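Alpha-galacturonidase (Bacillus subtilis, PDB 3FEF) hydrolyses alpha-1,4-linked galacturonate, probably digalacturonate in nature, as a family 4 glycoside hydrolase that uses NAD(+) and manganese. Local coordinates at residues V93-I103 with A428-L436; F227-L238 with S250-E260. One frame throughout, in Å; residues are numbered along the deposited sequence.

Contact 1: residues V93-I103 with A428-L436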
loop_
_atom_site.group_PDB
_atom_site.type_symbol
_atom_site.label_atom_id
_atom_site.label_comp_id
_atom_site.label_asym_id
_atom_site.label_seq_id
_atom_site.Cartn_x
_atom_site.Cartn_y
_atom_site.Cartn_z
ATOM N N VAL A 93 -7.004 -33.626 23.611
ATOM C CA VAL A 93 -5.811 -33.696 22.774
ATOM C C VAL A 93 -5.238 -32.289 22.495
ATOM O O VAL A 93 -4.091 -32.026 22.816
ATOM C CB VAL A 93 -6.096 -34.437 21.461
ATOM C CG1 VAL A 93 -4.835 -34.481 20.581
ATOM C CG2 VAL A 93 -6.605 -35.851 21.759
ATOM N N ASP A 94 -6.034 -31.384 21.930
ATOM C CA ASP A 94 -5.561 -30.002 21.724
ATOM C C ASP A 94 -4.789 -29.512 22.955
ATOM O O ASP A 94 -3.653 -29.069 22.867
ATOM C CB ASP A 94 -6.731 -29.027 21.509
ATOM C CG ASP A 94 -7.570 -29.352 20.291
ATOM O OD1 ASP A 94 -7.119 -30.146 19.447
ATOM O OD2 ASP A 94 -8.686 -28.798 20.170
ATOM N N VAL A 95 -5.430 -29.587 24.107
ATOM C CA VAL A 95 -4.924 -28.930 25.304
ATOM C C VAL A 95 -3.876 -29.725 26.087
ATOM O O VAL A 95 -2.966 -29.135 26.641
ATOM C CB VAL A 95 -6.094 -28.508 26.228
ATOM C CG1 VAL A 95 -5.584 -27.756 27.442
ATOM C CG2 VAL A 95 -7.095 -27.650 25.437
ATOM N N HIS A 96 -3.979 -31.049 26.137
ATOM C CA HIS A 96 -3.105 -31.810 27.054
ATOM C C HIS A 96 -1.964 -32.630 26.441
ATOM O O HIS A 96 -0.906 -32.799 27.070
ATOM C CB HIS A 96 -3.940 -32.671 28.022
ATOM C CG HIS A 96 -4.759 -31.861 28.975
ATOM N ND1 HIS A 96 -4.199 -31.158 30.021
ATOM C CD2 HIS A 96 -6.089 -31.605 29.016
ATOM C CE1 HIS A 96 -5.151 -30.523 30.679
ATOM N NE2 HIS A 96 -6.308 -30.777 30.090
ATOM N N LEU A 97 -2.143 -33.105 25.218
ATOM C CA LEU A 97 -1.086 -33.912 24.600
ATOM C C LEU A 97 0.279 -33.201 24.552
ATOM O O LEU A 97 1.300 -33.795 24.807
ATOM C CB LEU A 97 -1.504 -34.394 23.209
ATOM C CG LEU A 97 -0.591 -35.482 22.638
ATOM C CD1 LEU A 97 -0.473 -36.682 23.609
ATOM C CD2 LEU A 97 -1.081 -35.945 21.268
ATOM N N PRO A 98 0.308 -31.910 24.221
ATOM C CA PRO A 98 1.657 -31.332 24.113
ATOM C C PRO A 98 2.462 -31.344 25.415
ATOM O O PRO A 98 3.656 -31.042 25.406
ATOM C CB PRO A 98 1.375 -29.894 23.677
ATOM C CG PRO A 98 0.053 -30.002 22.942
ATOM C CD PRO A 98 -0.738 -30.980 23.759
ATOM N N GLU A 99 1.810 -31.678 26.525
ATOM C CA GLU A 99 2.478 -31.714 27.831
ATOM C C GLU A 99 3.520 -32.816 27.883
ATOM O O GLU A 99 4.469 -32.743 28.658
ATOM C CB GLU A 99 1.467 -31.901 28.973
ATOM C CG GLU A 99 0.422 -30.796 29.038
ATOM C CD GLU A 99 -0.621 -30.992 30.138
ATOM O OE1 GLU A 99 -0.609 -32.044 30.833
ATOM O OE2 GLU A 99 -1.476 -30.085 30.289
ATOM N N ARG A 100 3.335 -33.844 27.063
ATOM C CA ARG A 100 4.340 -34.893 26.937
ATOM C C ARG A 100 5.642 -34.341 26.376
ATOM O O ARG A 100 6.693 -34.937 26.566
ATOM C CB ARG A 100 3.842 -35.975 26.001
ATOM C CG ARG A 100 4.187 -35.707 24.546
ATOM C CD ARG A 100 3.703 -36.867 23.730
ATOM N NE ARG A 100 3.961 -36.709 22.312
ATOM C CZ ARG A 100 3.318 -37.395 21.382
ATOM N NH1 ARG A 100 2.392 -38.272 21.742
ATOM N NH2 ARG A 100 3.597 -37.207 20.101
ATOM N N CYS A 101 5.572 -33.215 25.668
ATOM C CA CYS A 101 6.787 -32.543 25.190
ATOM C C CYS A 101 7.134 -31.326 26.024
ATOM O O CYS A 101 7.956 -30.512 25.612
ATOM C CB CYS A 101 6.629 -32.084 23.748
ATOM S SG CYS A 101 6.278 -33.416 22.612
ATOM N N GLY A 102 6.483 -31.172 27.171
ATOM C CA GLY A 102 6.804 -30.064 28.070
ATOM C C GLY A 102 6.071 -28.755 27.807
ATOM O O GLY A 102 6.404 -27.725 28.396
ATOM N N ILE A 103 5.070 -28.791 26.936
ATOM C CA ILE A 103 4.319 -27.594 26.586
ATOM C C ILE A 103 2.995 -27.529 27.331
ATOM O O ILE A 103 2.142 -28.401 27.154
ATOM C CB ILE A 103 4.024 -27.555 25.074
ATOM C CG1 ILE A 103 5.342 -27.477 24.290
ATOM C CG2 ILE A 103 3.082 -26.381 24.743
ATOM C CD1 ILE A 103 5.185 -27.683 22.812
ATOM N N ALA A 428 8.314 -32.053 17.342
ATOM C CA ALA A 428 7.140 -31.273 16.952
ATOM C C ALA A 428 6.338 -31.955 15.835
ATOM O O ALA A 428 5.093 -31.940 15.830
ATOM C CB ALA A 428 7.535 -29.876 16.560
ATOM N N GLU A 429 7.044 -32.571 14.892
ATOM C CA GLU A 429 6.365 -33.229 13.780
ATOM C C GLU A 429 5.567 -34.401 14.302
ATOM O O GLU A 429 4.461 -34.664 13.862
ATOM C CB GLU A 429 7.370 -33.703 12.730
ATOM C CG GLU A 429 6.743 -34.161 11.432
ATOM C CD GLU A 429 7.750 -34.179 10.277
ATOM O OE1 GLU A 429 8.973 -34.350 10.538
ATOM O OE2 GLU A 429 7.318 -34.012 9.113
ATOM N N GLN A 430 6.147 -35.114 15.251
ATOM C CA GLN A 430 5.468 -36.258 15.831
ATOM C C GLN A 430 4.257 -35.793 16.659
ATOM O O GLN A 430 3.138 -36.297 16.491
ATOM C CB GLN A 430 6.443 -37.084 16.669
ATOM C CG GLN A 430 5.834 -38.371 17.204
ATOM C CD GLN A 430 5.557 -39.371 16.097
ATOM O OE1 GLN A 430 6.476 -39.819 15.422
ATOM N NE2 GLN A 430 4.283 -39.718 15.901
ATOM N N LEU A 431 4.474 -34.821 17.535
ATOM C CA LEU A 431 3.354 -34.197 18.251
ATOM C C LEU A 431 2.255 -33.739 17.281
ATOM O O LEU A 431 1.093 -34.083 17.447
ATOM C CB LEU A 431 3.845 -33.017 19.110
ATOM C CG LEU A 431 2.756 -32.214 19.842
ATOM C CD1 LEU A 431 1.979 -33.117 20.761
ATOM C CD2 LEU A 431 3.371 -31.075 20.624
ATOM N N PHE A 432 2.630 -32.977 16.258
ATOM C CA PHE A 432 1.655 -32.434 15.313
ATOM C C PHE A 432 0.819 -33.539 14.657
ATOM O O PHE A 432 -0.401 -33.468 14.635
ATOM C CB PHE A 432 2.376 -31.581 14.260
ATOM C CG PHE A 432 1.481 -31.045 13.145
ATOM C CD1 PHE A 432 0.713 -29.911 13.330
ATOM C CD2 PHE A 432 1.483 -31.641 11.887
ATOM C CE1 PHE A 432 -0.077 -29.400 12.292
ATOM C CE2 PHE A 432 0.688 -31.146 10.846
ATOM C CZ PHE A 432 -0.086 -30.029 11.044
ATOM N N ASN A 433 1.476 -34.555 14.113
ATOM C CA ASN A 433 0.761 -35.684 13.502
ATOM C C ASN A 433 -0.162 -36.425 14.476
ATOM O O ASN A 433 -1.261 -36.828 14.109
ATOM C CB ASN A 433 1.748 -36.661 12.864
ATOM C CG ASN A 433 2.458 -36.064 11.656
ATOM O OD1 ASN A 433 1.927 -35.175 10.986
ATOM N ND2 ASN A 433 3.660 -36.556 11.372
ATOM N N ASP A 434 0.283 -36.594 15.717
ATOM C CA ASP A 434 -0.549 -37.238 16.734
ATOM C C ASP A 434 -1.819 -36.432 16.998
ATOM O O ASP A 434 -2.898 -36.998 17.194
ATOM C CB ASP A 434 0.231 -37.438 18.030
ATOM C CG ASP A 434 1.263 -38.550 17.926
ATOM O OD1 ASP A 434 1.140 -39.366 16.998
ATOM O OD2 ASP A 434 2.205 -38.612 18.754
HETATM N N MSE A 435 -1.684 -35.108 16.990
HETATM C CA MSE A 435 -2.803 -34.219 17.281
HETATM C C MSE A 435 -3.785 -34.158 16.118
HETATM O O MSE A 435 -4.979 -33.958 16.317
HETATM C CB MSE A 435 -2.303 -32.804 17.632
HETATM C CG MSE A 435 -1.563 -32.741 18.945
HETATM SE SE MSE A 435 -0.880 -30.971 19.335
HETATM C CE MSE A 435 -2.533 -30.118 19.963
ATOM N N LEU A 436 -3.283 -34.305 14.901
ATOM C CA LEU A 436 -4.162 -34.288 13.737
ATOM C C LEU A 436 -5.255 -35.351 13.822
ATOM O O LEU A 436 -6.357 -35.162 13.281
ATOM C CB LEU A 436 -3.362 -34.499 12.460
ATOM C CG LEU A 436 -2.759 -33.248 11.820
ATOM C CD1 LEU A 436 -2.287 -33.593 10.413
ATOM C CD2 LEU A 436 -3.764 -32.097 11.773
#
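L431 and M435, one turn apart on the chain's last modelled helix, 425-435, embrace P98, on the 93-103 segment of the Rossmann-type part. L431 is set with CG anti to its own N (chi1 176°), which brings both methyls onto the proline: CD1 lies 3.8 Å from P98 CA and CD2 3.8 Å from P98 CB. M435, a selenomethionine, crosses P98 at about a right angle, its SE 3.8 Å from P98 CG. A bend at chi3 (79°) then turns the methyl CE to the backbone of D94, 3.3 Å from D94 O. L97 runs past M435 in the opposite direction and crosses D434 at about a right angle, its CD2 3.8 Å from D434 CB and also against M435 CG. At this exposed margin R100, extended from CG to NE, lays one guanidinium face over L431 CD1 and turns its edge to D434. NH2 makes a salt bridge to OD2, although the modelled 2.4 Å from R100 NH2 to D434 OD2 is doubtfully short; NH1 adds a weak bond. The two planes stand 87° apart. The chemistry thus implies an apolar seam bordered by a charge pair that joins in the packing, D434 through CB against L97 and R100 through its guanidinium face over L431.

Contact 2: residues F227-L238 with S250-E260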
loop_
_atom_site.group_PDB
_atom_site.type_symbol
_atom_site.label_atom_id
_atom_site.label_comp_id
_atom_site.label_asym_id
_atom_site.label_seq_id
_atom_site.Cartn_x
_atom_site.Cartn_y
_atom_site.Cartn_z
ATOM N N PHE A 227 -0.546 2.249 39.538
ATOM C CA PHE A 227 -1.282 1.075 39.925
ATOM C C PHE A 227 -0.441 -0.185 39.743
ATOM O O PHE A 227 -0.413 -1.066 40.595
ATOM C CB PHE A 227 -2.508 1.005 39.020
ATOM C CG PHE A 227 -3.572 0.110 39.516
ATOM C CD1 PHE A 227 -4.056 0.253 40.802
ATOM C CD2 PHE A 227 -4.130 -0.848 38.673
ATOM C CE1 PHE A 227 -5.053 -0.560 41.259
ATOM C CE2 PHE A 227 -5.139 -1.673 39.113
ATOM C CZ PHE A 227 -5.609 -1.532 40.415
ATOM N N SER A 228 0.240 -0.260 38.605
ATOM C CA SER A 228 1.057 -1.405 38.277
ATOM C C SER A 228 2.302 -1.486 39.155
ATOM O O SER A 228 2.751 -2.579 39.498
ATOM C CB SER A 228 1.481 -1.343 36.814
ATOM O OG SER A 228 2.458 -2.338 36.563
ATOM N N ALA A 229 2.868 -0.333 39.510
ATOM C CA ALA A 229 4.061 -0.323 40.346
ATOM C C ALA A 229 3.687 -0.767 41.746
ATOM O O ALA A 229 4.448 -1.452 42.412
ATOM C CB ALA A 229 4.694 1.047 40.385
ATOM N N HIS A 230 2.499 -0.389 42.189
ATOM C CA HIS A 230 2.097 -0.741 43.523
ATOM C C HIS A 230 1.676 -2.202 43.700
ATOM O O HIS A 230 1.965 -2.803 44.728
ATOM C CB HIS A 230 1.005 0.201 44.033
ATOM C CG HIS A 230 0.939 0.266 45.522
ATOM N ND1 HIS A 230 -0.102 -0.277 46.248
ATOM C CD2 HIS A 230 1.811 0.766 46.430
ATOM C CE1 HIS A 230 0.123 -0.097 47.539
ATOM N NE2 HIS A 230 1.277 0.534 47.676
ATOM N N TYR A 231 1.005 -2.783 42.712
ATOM C CA TYR A 231 0.483 -4.147 42.865
ATOM C C TYR A 231 1.137 -5.173 41.963
ATOM O O TYR A 231 0.656 -6.299 41.844
ATOM C CB TYR A 231 -1.026 -4.164 42.623
ATOM C CG TYR A 231 -1.808 -3.334 43.607
ATOM C CD1 TYR A 231 -2.019 -3.786 44.906
ATOM C CD2 TYR A 231 -2.340 -2.103 43.242
ATOM C CE1 TYR A 231 -2.743 -3.036 45.819
ATOM C CE2 TYR A 231 -3.057 -1.340 44.145
ATOM C CZ TYR A 231 -3.253 -1.816 45.437
ATOM O OH TYR A 231 -3.973 -1.078 46.345
ATOM N N GLY A 232 2.217 -4.775 41.313
ATOM C CA GLY A 232 2.954 -5.650 40.407
ATOM C C GLY A 232 3.379 -6.963 41.036
ATOM O O GLY A 232 3.237 -8.025 40.421
ATOM N N GLU A 233 3.902 -6.893 42.259
ATOM C CA GLU A 233 4.356 -8.081 42.983
ATOM C C GLU A 233 3.182 -8.850 43.564
ATOM O O GLU A 233 3.022 -10.040 43.317
ATOM C CB GLU A 233 5.313 -7.689 44.111
ATOM C CG GLU A 233 6.457 -6.810 43.644
ATOM C CD GLU A 233 7.449 -7.569 42.786
ATOM O OE1 GLU A 233 7.807 -8.710 43.162
ATOM O OE2 GLU A 233 7.868 -7.033 41.736
ATOM N N SER A 234 2.341 -8.158 44.326
ATOM C CA SER A 234 1.270 -8.844 45.050
ATOM C C SER A 234 0.087 -9.194 44.155
ATOM O O SER A 234 -0.702 -10.070 44.488
ATOM C CB SER A 234 0.776 -7.968 46.195
ATOM O OG SER A 234 0.219 -6.773 45.673
ATOM N N GLY A 235 -0.041 -8.504 43.026
ATOM C CA GLY A 235 -1.213 -8.662 42.194
ATOM C C GLY A 235 -2.295 -7.734 42.695
ATOM O O GLY A 235 -2.135 -7.091 43.739
ATOM N N TYR A 236 -3.391 -7.646 41.950
ATOM C CA TYR A 236 -4.520 -6.870 42.397
ATOM C C TYR A 236 -5.807 -7.604 42.077
ATOM O O TYR A 236 -6.009 -8.064 40.948
ATOM C CB TYR A 236 -4.530 -5.489 41.743
ATOM C CG TYR A 236 -5.721 -4.679 42.182
ATOM C CD1 TYR A 236 -5.614 -3.759 43.212
ATOM C CD2 TYR A 236 -6.967 -4.869 41.593
ATOM C CE1 TYR A 236 -6.706 -3.034 43.632
ATOM C CE2 TYR A 236 -8.064 -4.152 42.005
ATOM C CZ TYR A 236 -7.925 -3.235 43.025
ATOM O OH TYR A 236 -9.016 -2.515 43.445
ATOM N N GLU A 237 -6.682 -7.711 43.069
ATOM C CA GLU A 237 -7.904 -8.483 42.914
ATOM C C GLU A 237 -9.156 -7.598 42.919
ATOM O O GLU A 237 -9.287 -6.679 43.729
ATOM C CB GLU A 237 -7.999 -9.540 44.020
ATOM C CG GLU A 237 -7.050 -10.718 43.834
ATOM C CD GLU A 237 -6.845 -11.527 45.106
ATOM O OE1 GLU A 237 -6.512 -10.929 46.155
ATOM O OE2 GLU A 237 -7.003 -12.765 45.057
ATOM N N LEU A 238 -10.079 -7.886 42.012
ATOM C CA LEU A 238 -11.311 -7.118 41.923
ATOM C C LEU A 238 -12.082 -7.184 43.246
ATOM O O LEU A 238 -12.008 -8.179 43.973
ATOM C CB LEU A 238 -12.175 -7.620 40.755
ATOM C CG LEU A 238 -11.516 -7.570 39.370
ATOM C CD1 LEU A 238 -12.389 -8.238 38.291
ATOM C CD2 LEU A 238 -11.190 -6.142 39.001
ATOM N N SER A 250 -7.960 -14.019 38.379
ATOM C CA SER A 250 -6.536 -13.754 38.466
ATOM C C SER A 250 -6.305 -12.542 39.334
ATOM O O SER A 250 -7.249 -11.916 39.785
ATOM C CB SER A 250 -5.957 -13.500 37.071
ATOM O OG SER A 250 -5.819 -12.104 36.815
ATOM N N ALA A 251 -5.047 -12.223 39.580
ATOM C CA ALA A 251 -4.708 -10.970 40.231
ATOM C C ALA A 251 -3.959 -10.035 39.264
ATOM O O ALA A 251 -3.246 -9.143 39.698
ATOM C CB ALA A 251 -3.871 -11.233 41.494
ATOM N N HIS A 252 -4.096 -10.271 37.960
ATOM C CA HIS A 252 -3.554 -9.351 36.960
ATOM C C HIS A 252 -2.035 -9.164 36.978
ATOM O O HIS A 252 -1.525 -8.181 36.430
ATOM C CB HIS A 252 -4.233 -8.002 37.115
ATOM C CG HIS A 252 -5.716 -8.108 37.162
ATOM N ND1 HIS A 252 -6.419 -8.162 38.349
ATOM C CD2 HIS A 252 -6.633 -8.234 36.172
ATOM C CE1 HIS A 252 -7.708 -8.276 38.084
ATOM N NE2 HIS A 252 -7.864 -8.321 36.773
ATOM N N ARG A 253 -1.318 -10.083 37.623
ATOM C CA ARG A 253 0.138 -10.051 37.614
ATOM C C ARG A 253 0.709 -10.116 36.200
ATOM O O ARG A 253 1.727 -9.489 35.904
ATOM C CB ARG A 253 0.710 -11.191 38.462
ATOM C CG ARG A 253 0.456 -10.992 39.963
ATOM C CD ARG A 253 1.573 -11.599 40.808
ATOM N NE ARG A 253 2.841 -10.906 40.618
ATOM C CZ ARG A 253 3.982 -11.539 40.373
ATOM N NH1 ARG A 253 3.993 -12.867 40.308
ATOM N NH2 ARG A 253 5.104 -10.857 40.215
ATOM N N VAL A 254 0.066 -10.892 35.335
ATOM C CA VAL A 254 0.561 -11.038 33.972
ATOM C C VAL A 254 0.365 -9.723 33.210
ATOM O O VAL A 254 1.253 -9.274 32.488
ATOM C CB VAL A 254 -0.135 -12.193 33.212
ATOM C CG1 VAL A 254 0.384 -12.248 31.750
ATOM C CG2 VAL A 254 0.106 -13.542 33.923
ATOM N N ALA A 255 -0.796 -9.097 33.391
ATOM C CA ALA A 255 -1.066 -7.819 32.769
ATOM C C ALA A 255 -0.104 -6.737 33.257
ATOM O O ALA A 255 0.347 -5.906 32.466
ATOM C CB ALA A 255 -2.531 -7.390 33.006
ATOM N N PHE A 256 0.194 -6.721 34.555
ATOM C CA PHE A 256 1.136 -5.725 35.074
ATOM C C PHE A 256 2.520 -5.947 34.500
ATOM O O PHE A 256 3.222 -4.996 34.176
ATOM C CB PHE A 256 1.196 -5.723 36.610
ATOM C CG PHE A 256 -0.082 -5.285 37.259
ATOM C CD1 PHE A 256 -0.824 -4.241 36.720
ATOM C CD2 PHE A 256 -0.546 -5.904 38.406
ATOM C CE1 PHE A 256 -2.016 -3.832 37.308
ATOM C CE2 PHE A 256 -1.746 -5.490 39.004
ATOM C CZ PHE A 256 -2.476 -4.460 38.457
ATOM N N ASP A 257 2.906 -7.207 34.375
ATOM C CA ASP A 257 4.225 -7.547 33.873
ATOM C C ASP A 257 4.371 -7.130 32.399
ATOM O O ASP A 257 5.382 -6.573 32.019
ATOM C CB ASP A 257 4.479 -9.050 34.049
ATOM C CG ASP A 257 5.921 -9.445 33.751
ATOM O OD1 ASP A 257 6.802 -9.054 34.538
ATOM O OD2 ASP A 257 6.172 -10.154 32.735
ATOM N N LEU A 258 3.353 -7.395 31.580
ATOM C CA LEU A 258 3.378 -6.986 30.173
ATOM C C LEU A 258 3.364 -5.479 30.047
ATOM O O LEU A 258 4.063 -4.923 29.197
ATOM C CB LEU A 258 2.195 -7.563 29.405
ATOM C CG LEU A 258 2.142 -9.089 29.452
ATOM C CD1 LEU A 258 1.103 -9.628 28.509
ATOM C CD2 LEU A 258 3.494 -9.677 29.141
ATOM N N PHE A 259 2.585 -4.801 30.893
ATOM C CA PHE A 259 2.608 -3.327 30.864
ATOM C C PHE A 259 4.016 -2.739 31.064
ATOM O O PHE A 259 4.411 -1.850 30.338
ATOM C CB PHE A 259 1.665 -2.678 31.879
ATOM C CG PHE A 259 1.754 -1.167 31.875
ATOM C CD1 PHE A 259 1.064 -0.420 30.916
ATOM C CD2 PHE A 259 2.560 -0.497 32.791
ATOM C CE1 PHE A 259 1.156 0.983 30.885
ATOM C CE2 PHE A 259 2.668 0.919 32.764
ATOM C CZ PHE A 259 1.969 1.649 31.814
ATOM N N GLU A 260 4.732 -3.204 32.083
ATOM C CA GLU A 260 6.088 -2.709 32.387
ATOM C C GLU A 260 7.008 -2.923 31.210
ATOM O O GLU A 260 7.890 -2.127 30.942
ATOM C CB GLU A 260 6.699 -3.473 33.563
ATOM C CG GLU A 260 5.860 -3.443 34.793
ATOM C CD GLU A 260 5.721 -2.049 35.305
ATOM O OE1 GLU A 260 6.659 -1.264 35.051
ATOM O OE2 GLU A 260 4.687 -1.732 35.939
HETATM O O HOH W 1 3.387 -8.428 37.725
#
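G232 O is gripped from two sources, R253 and a water, in the helix-loop-helix region of 227-260, part of the family 4 C-terminal domain. R253 NE donates to it almost straight (2.9 Å from R253 NE to G232 O, 165°), in both the carbonyl and guanidinium planes, while NH2 adds a weak bond. The water donates to G232 O and to R253 O alike, tying the carbonyl to the first turn of helix 253-262. Bends at chi2 and chi3 fold the arginine back to this site; E233 O sits over one guanidinium face without a bond, NH1 reaches V287 O, and W288 supplies a cation-pi partner. Replacing R253 with a leucine would remove these N-H groups and is likely to leave G232 O relying on the water and W288 without its cation.

The short segments 227-231 and 253-260 cross at -124°, their axes 9.7 Å apart. Ahead of the second helix, an ST turn through S250 OG holds the N of H252, the N-cap residue. Here the two segments exchange bonds: Y236 N donates to A251 O (2.7 Å), and H252 ND1 donates to Y236 O (2.6 Å), nearly along the C=O axis and exactly in the imidazole plane. G235 passes so close that a CB on it would clash with A251 CB.

F256 lies between the helices, pointing toward the 227-238 segment. Its edge points to the face of F227 in an offset edge-to-face pair, centroids 5.7 Å apart and planes at 85°, while S228 CA makes an off-centre CH-pi contact with the F256 ring. At the rim of the same ring, Y236 CB lies in the ring plane, 3.9 Å from F256 CE2.

In the fold
The two contacts show how one chain can close on itself at different scales. Contact 1 joins segments whose closest ends are 325 residues apart, bringing the last modelled helix, 425-435, back to helix 88-96; contact 2 is nested inside that long loop and joins helix 220-231 and helix 253-262 through segments with 11 residues between them. Their centres are 32 Å apart and their nearest atoms about 16 Å, without touching. Between 103 and 227 along the chain come the metal ligands C169 and H206. The tetramer offers a further link: D257, on the second helix of contact 2, forms a salt bridge with R425 of a second subunit, at the start of that subunit's copy of helix 425-435.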